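PDB 4PZJ: transcriptional regulator, LysR family from Eggerthella lenta, which probably binds cis-regulatory DNA and controls transcription, the chain here being the N-terminal helix-turn-helix DNA-binding domain of the longer regulator. Local coordinates for residues A[20-25]-A[30-35]; A[47-52]-A[56-61]. All blocks are in the same frame, centred on the assembly; numbering follows the deposited sequence.

Contact 1 (A[20-25]-A[30-35]); sequences RAAEEL and PAVSQH
V32 presses one methyl, CG2, onto the backbone and side chain of A22, and this single branch makes all the close contacts between the two helical segments. CG2 lies 3.5 Å from A22 CA and 3.6 Å from A22 CB, so the methyl rests against the alanine's own carbons with no longer side chain intervening. Because chi1 of V32 is 166°, CG1 stands opposite the backbone N while CG2 lies beside that N, the branch turned to helix 18-25. Farther along that helix L25 brings its CD1 to 4.2 Å from V32 CG2, the two side chains crossing at about a right angle. A21 borders the same methyl with backbone, its C atom 4.3 Å from V32 CG2. These helices are the two of the helix-turn-helix of the LysR family, with 29-43 in the place of the recognition helix, as in relatives. The axes of the two short segments cross at 103°, 9.2 Å apart at their closest approach, and the small A22 lets V32 CG2 reach the A22 CA atom. No hydrogen bond crosses the interface, which is held by apolar contact. V12, Y18 and I27 add further carbon around V32, while A21 and L25 also touch helix 3-11. On another side of helix 18-25, R20 and E24 form a salt bridge one turn apart, R20 NH1 to E24 OE2 at 2.9 Å. The oxygen uses its anti lone pair and sits 26° out of the guanidinium plane; the other carboxylate oxygen, E24 OE1, pairs with R14. At the far end of the second segment the H35 imidazole has A31 O 3.4 Å above one ring face, offset toward the rim, and its ND1 bonds to T8 OG1.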
# COMPACT_ATOMS: atom_id res chain seq x y z
N ARG A 20 -13.10 -19.34 2.78
CA ARG A 20 -13.93 -19.04 1.62
C ARG A 20 -13.08 -18.67 0.40
O ARG A 20 -13.34 -19.11 -0.72
CB ARG A 20 -14.88 -17.94 2.02
CG ARG A 20 -15.76 -17.38 0.95
CD ARG A 20 -16.93 -18.20 0.45
NE ARG A 20 -17.57 -17.26 -0.47
CZ ARG A 20 -17.15 -17.01 -1.72
NH1 ARG A 20 -16.15 -17.72 -2.24
NH2 ARG A 20 -17.74 -16.06 -2.46
N ALA A 21 -12.06 -17.85 0.61
CA ALA A 21 -11.12 -17.45 -0.45
C ALA A 21 -10.46 -18.70 -0.98
O ALA A 21 -10.25 -18.87 -2.20
CB ALA A 21 -10.04 -16.52 0.11
N ALA A 22 -10.01 -19.56 -0.06
CA ALA A 22 -9.36 -20.80 -0.51
C ALA A 22 -10.27 -21.64 -1.39
O ALA A 22 -9.83 -22.13 -2.42
CB ALA A 22 -8.91 -21.61 0.69
N GLU A 23 -11.54 -21.79 -1.01
CA GLU A 23 -12.48 -22.60 -1.80
C GLU A 23 -12.59 -21.98 -3.16
O GLU A 23 -12.58 -22.67 -4.20
CB GLU A 23 -13.89 -22.60 -1.19
CG GLU A 23 -14.07 -23.25 0.16
CD GLU A 23 -14.05 -24.78 0.14
OE1 GLU A 23 -13.60 -25.40 -0.87
OE2 GLU A 23 -14.49 -25.37 1.16
N GLU A 24 -12.65 -20.66 -3.20
CA GLU A 24 -12.84 -19.94 -4.47
C GLU A 24 -11.64 -20.09 -5.36
O GLU A 24 -11.76 -20.29 -6.56
CB GLU A 24 -13.10 -18.47 -4.21
CG GLU A 24 -13.40 -17.66 -5.44
CD GLU A 24 -13.87 -16.25 -5.12
OE1 GLU A 24 -13.32 -15.29 -5.71
OE2 GLU A 24 -14.77 -16.14 -4.25
N LEU A 25 -10.45 -20.07 -4.75
CA LEU A 25 -9.20 -20.18 -5.50
C LEU A 25 -8.80 -21.62 -5.81
O LEU A 25 -7.84 -21.84 -6.54
CB LEU A 25 -8.08 -19.52 -4.71
CG LEU A 25 -8.13 -17.99 -4.69
CD1 LEU A 25 -7.31 -17.45 -3.54
CD2 LEU A 25 -7.70 -17.33 -5.99
N PRO A 30 -4.06 -23.02 4.15
CA PRO A 30 -2.70 -22.64 4.40
C PRO A 30 -1.96 -22.04 3.21
O PRO A 30 -1.11 -21.18 3.41
CB PRO A 30 -2.07 -23.94 4.92
CG PRO A 30 -3.18 -24.70 5.46
CD PRO A 30 -4.38 -24.36 4.60
N ALA A 31 -2.29 -22.44 1.97
CA ALA A 31 -1.71 -21.83 0.79
C ALA A 31 -2.08 -20.36 0.66
O ALA A 31 -1.22 -19.54 0.39
CB ALA A 31 -2.14 -22.58 -0.46
N VAL A 32 -3.37 -20.05 0.89
CA VAL A 32 -3.86 -18.70 0.90
C VAL A 32 -3.07 -17.89 1.95
O VAL A 32 -2.54 -16.82 1.68
CB VAL A 32 -5.39 -18.67 1.23
CG1 VAL A 32 -5.81 -17.26 1.59
CG2 VAL A 32 -6.28 -19.20 0.11
N SER A 33 -2.99 -18.42 3.16
CA SER A 33 -2.29 -17.73 4.23
C SER A 33 -0.79 -17.52 3.97
O SER A 33 -0.27 -16.48 4.27
CB SER A 33 -2.50 -18.47 5.55
OG SER A 33 -3.82 -18.43 6.01
N GLN A 34 -0.12 -18.49 3.30
CA GLN A 34 1.27 -18.33 2.91
C GLN A 34 1.48 -17.21 1.86
O GLN A 34 2.44 -16.46 1.92
CB GLN A 34 1.82 -19.69 2.41
CG GLN A 34 1.96 -20.71 3.55
CD GLN A 34 1.98 -22.18 3.10
OE1 GLN A 34 1.79 -22.48 1.91
NE2 GLN A 34 2.19 -23.12 4.05
N HIS A 35 0.56 -17.07 0.90
CA HIS A 35 0.66 -16.00 -0.04
C HIS A 35 0.60 -14.64 0.66
O HIS A 35 1.39 -13.76 0.39
CB HIS A 35 -0.47 -16.01 -1.04
CG HIS A 35 -0.44 -17.18 -2.00
ND1 HIS A 35 -1.52 -17.53 -2.78
CD2 HIS A 35 0.54 -18.06 -2.29
CE1 HIS A 35 -1.20 -18.58 -3.52
NE2 HIS A 35 0.04 -18.92 -3.24

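Contact 2 (A[47-52]-A[56-61]); sequences LFAYRN and QLTDAG
F48 and L57 face each other as a non-hydrogen-bonded pair in the two-stranded hairpin that forms the wing of this winged helix-turn-helix domain. L57 CD1 approaches the ring obliquely, 3.5 Å from F48 CE1, and I36 and V12 also touch the phenylalanine. The next pair, A49 with Q56, is hydrogen-bonded twice, the Q56 N to A49 O bond being short at 2.7 Å. On the inner side L47 packs against L39 and L64 of its own chain and against L63 of the second subunit. The outer side is more open: here the Q56 amide lies over one face of the exposed R51 guanidinium, R51 NH2 3.5 Å from Q56 CD, with the two planes 22° apart. A bend at chi2 (-62°) folds the glutamine back for this stack. With an alanine here, the guanidinium would probably lose its flat partner and be freer to turn in solvent. Where the strand gives way to helix 59-68, T58 N donates to L47 O from 55° above the carbonyl plane. T58 also caps the helix: its OG1 bonds to P46 O and accepts from G61 N, 3.0 Å away.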
# COMPACT_ATOMS: atom_id res chain seq x y z
N LEU A 47 -1.68 -6.92 6.58
CA LEU A 47 -2.76 -6.58 5.64
C LEU A 47 -4.12 -6.91 6.22
O LEU A 47 -5.14 -6.35 5.80
CB LEU A 47 -2.51 -7.35 4.34
CG LEU A 47 -1.28 -6.90 3.59
CD1 LEU A 47 -1.03 -7.88 2.44
CD2 LEU A 47 -1.26 -5.47 3.08
N PHE A 48 -4.17 -7.86 7.12
CA PHE A 48 -5.39 -8.29 7.80
C PHE A 48 -5.11 -8.49 9.27
O PHE A 48 -3.96 -8.67 9.65
CB PHE A 48 -5.91 -9.60 7.24
CG PHE A 48 -6.27 -9.53 5.78
CD1 PHE A 48 -7.46 -9.00 5.38
CD2 PHE A 48 -5.37 -9.97 4.82
CE1 PHE A 48 -7.77 -8.92 4.05
CE2 PHE A 48 -5.68 -9.92 3.48
CZ PHE A 48 -6.88 -9.36 3.09
N ALA A 49 -6.18 -8.47 10.06
CA ALA A 49 -6.09 -8.75 11.49
C ALA A 49 -7.44 -9.18 12.03
O ALA A 49 -8.47 -8.81 11.48
CB ALA A 49 -5.60 -7.52 12.26
N TYR A 50 -7.42 -10.00 13.07
CA TYR A 50 -8.65 -10.31 13.80
C TYR A 50 -8.76 -9.27 14.91
O TYR A 50 -7.78 -8.91 15.52
CB TYR A 50 -8.68 -11.69 14.47
CG TYR A 50 -8.79 -12.87 13.53
CD1 TYR A 50 -9.76 -12.90 12.55
CD2 TYR A 50 -7.96 -13.99 13.68
CE1 TYR A 50 -9.88 -13.98 11.69
CE2 TYR A 50 -8.09 -15.10 12.84
CZ TYR A 50 -9.06 -15.08 11.83
OH TYR A 50 -9.20 -16.14 10.94
N ARG A 51 -9.96 -8.77 15.09
CA ARG A 51 -10.24 -7.87 16.20
C ARG A 51 -11.51 -8.40 16.76
O ARG A 51 -12.51 -8.47 16.05
CB ARG A 51 -10.44 -6.42 15.76
CG ARG A 51 -9.19 -5.64 15.42
CD ARG A 51 -9.41 -4.12 15.46
NE ARG A 51 -10.52 -3.65 14.62
CZ ARG A 51 -11.79 -3.55 15.01
NH1 ARG A 51 -12.17 -3.90 16.25
NH2 ARG A 51 -12.71 -3.10 14.16
N ASN A 52 -11.45 -8.78 18.04
CA ASN A 52 -12.60 -9.33 18.74
C ASN A 52 -13.29 -10.37 17.88
O ASN A 52 -14.47 -10.26 17.56
CB ASN A 52 -13.55 -8.21 19.16
CG ASN A 52 -12.90 -7.26 20.14
OD1 ASN A 52 -12.34 -7.70 21.16
ND2 ASN A 52 -12.96 -5.97 19.84
N GLN A 56 -10.56 -8.13 9.90
CA GLN A 56 -10.45 -6.75 9.52
C GLN A 56 -9.38 -6.55 8.44
O GLN A 56 -8.36 -7.24 8.44
CB GLN A 56 -10.00 -5.91 10.73
CG GLN A 56 -10.79 -6.13 12.02
CD GLN A 56 -12.26 -5.78 11.90
OE1 GLN A 56 -12.68 -5.00 11.05
NE2 GLN A 56 -13.07 -6.39 12.77
N LEU A 57 -9.61 -5.60 7.56
CA LEU A 57 -8.63 -5.15 6.61
C LEU A 57 -7.88 -4.03 7.31
O LEU A 57 -8.49 -3.05 7.81
CB LEU A 57 -9.29 -4.62 5.35
CG LEU A 57 -8.38 -4.20 4.24
CD1 LEU A 57 -7.75 -5.43 3.56
CD2 LEU A 57 -9.16 -3.43 3.18
N THR A 58 -6.56 -4.14 7.39
CA THR A 58 -5.76 -3.10 8.01
C THR A 58 -5.64 -1.82 7.17
O THR A 58 -6.12 -1.77 6.03
CB THR A 58 -4.34 -3.58 8.30
OG1 THR A 58 -3.68 -3.76 7.04
CG2 THR A 58 -4.35 -4.84 9.06
N ASP A 59 -5.06 -0.76 7.75
CA ASP A 59 -4.82 0.46 6.99
C ASP A 59 -3.96 0.17 5.77
O ASP A 59 -4.26 0.66 4.70
CB ASP A 59 -4.17 1.52 7.86
CG ASP A 59 -5.10 2.06 8.94
OD1 ASP A 59 -6.33 1.89 8.84
OD2 ASP A 59 -4.59 2.69 9.88
N ALA A 60 -2.91 -0.63 5.91
CA ALA A 60 -2.06 -1.00 4.73
C ALA A 60 -2.85 -1.84 3.73
O ALA A 60 -2.66 -1.69 2.50
CB ALA A 60 -0.84 -1.77 5.18
N GLY A 61 -3.73 -2.71 4.22
CA GLY A 61 -4.61 -3.53 3.37
C GLY A 61 -5.48 -2.63 2.49
O GLY A 61 -5.64 -2.87 1.32

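From the N terminus, helix 3-11 leads through a loop to helix 18-25, and contact 1 then closes the short turn 26-28 by setting helix 29-43 across helix 18-25. That long helix runs on to residue 43, and after it contact 2 closes the hairpin turn 52-53 between strands 48-51 and 54-57 and passes into helix 59-68. The two contacts follow in series, neither nested nor crossed, on opposite sides of the chain's centre; the centres of contact 1 and contact 2 are about 17 Å apart, and the nearest atoms of contact 1 and contact 2 about 7 Å apart. Helix 29-43 bridges them, with V32 in contact 1 and I36 and L39 touching contact 2, while V12 meets both V32 and F48.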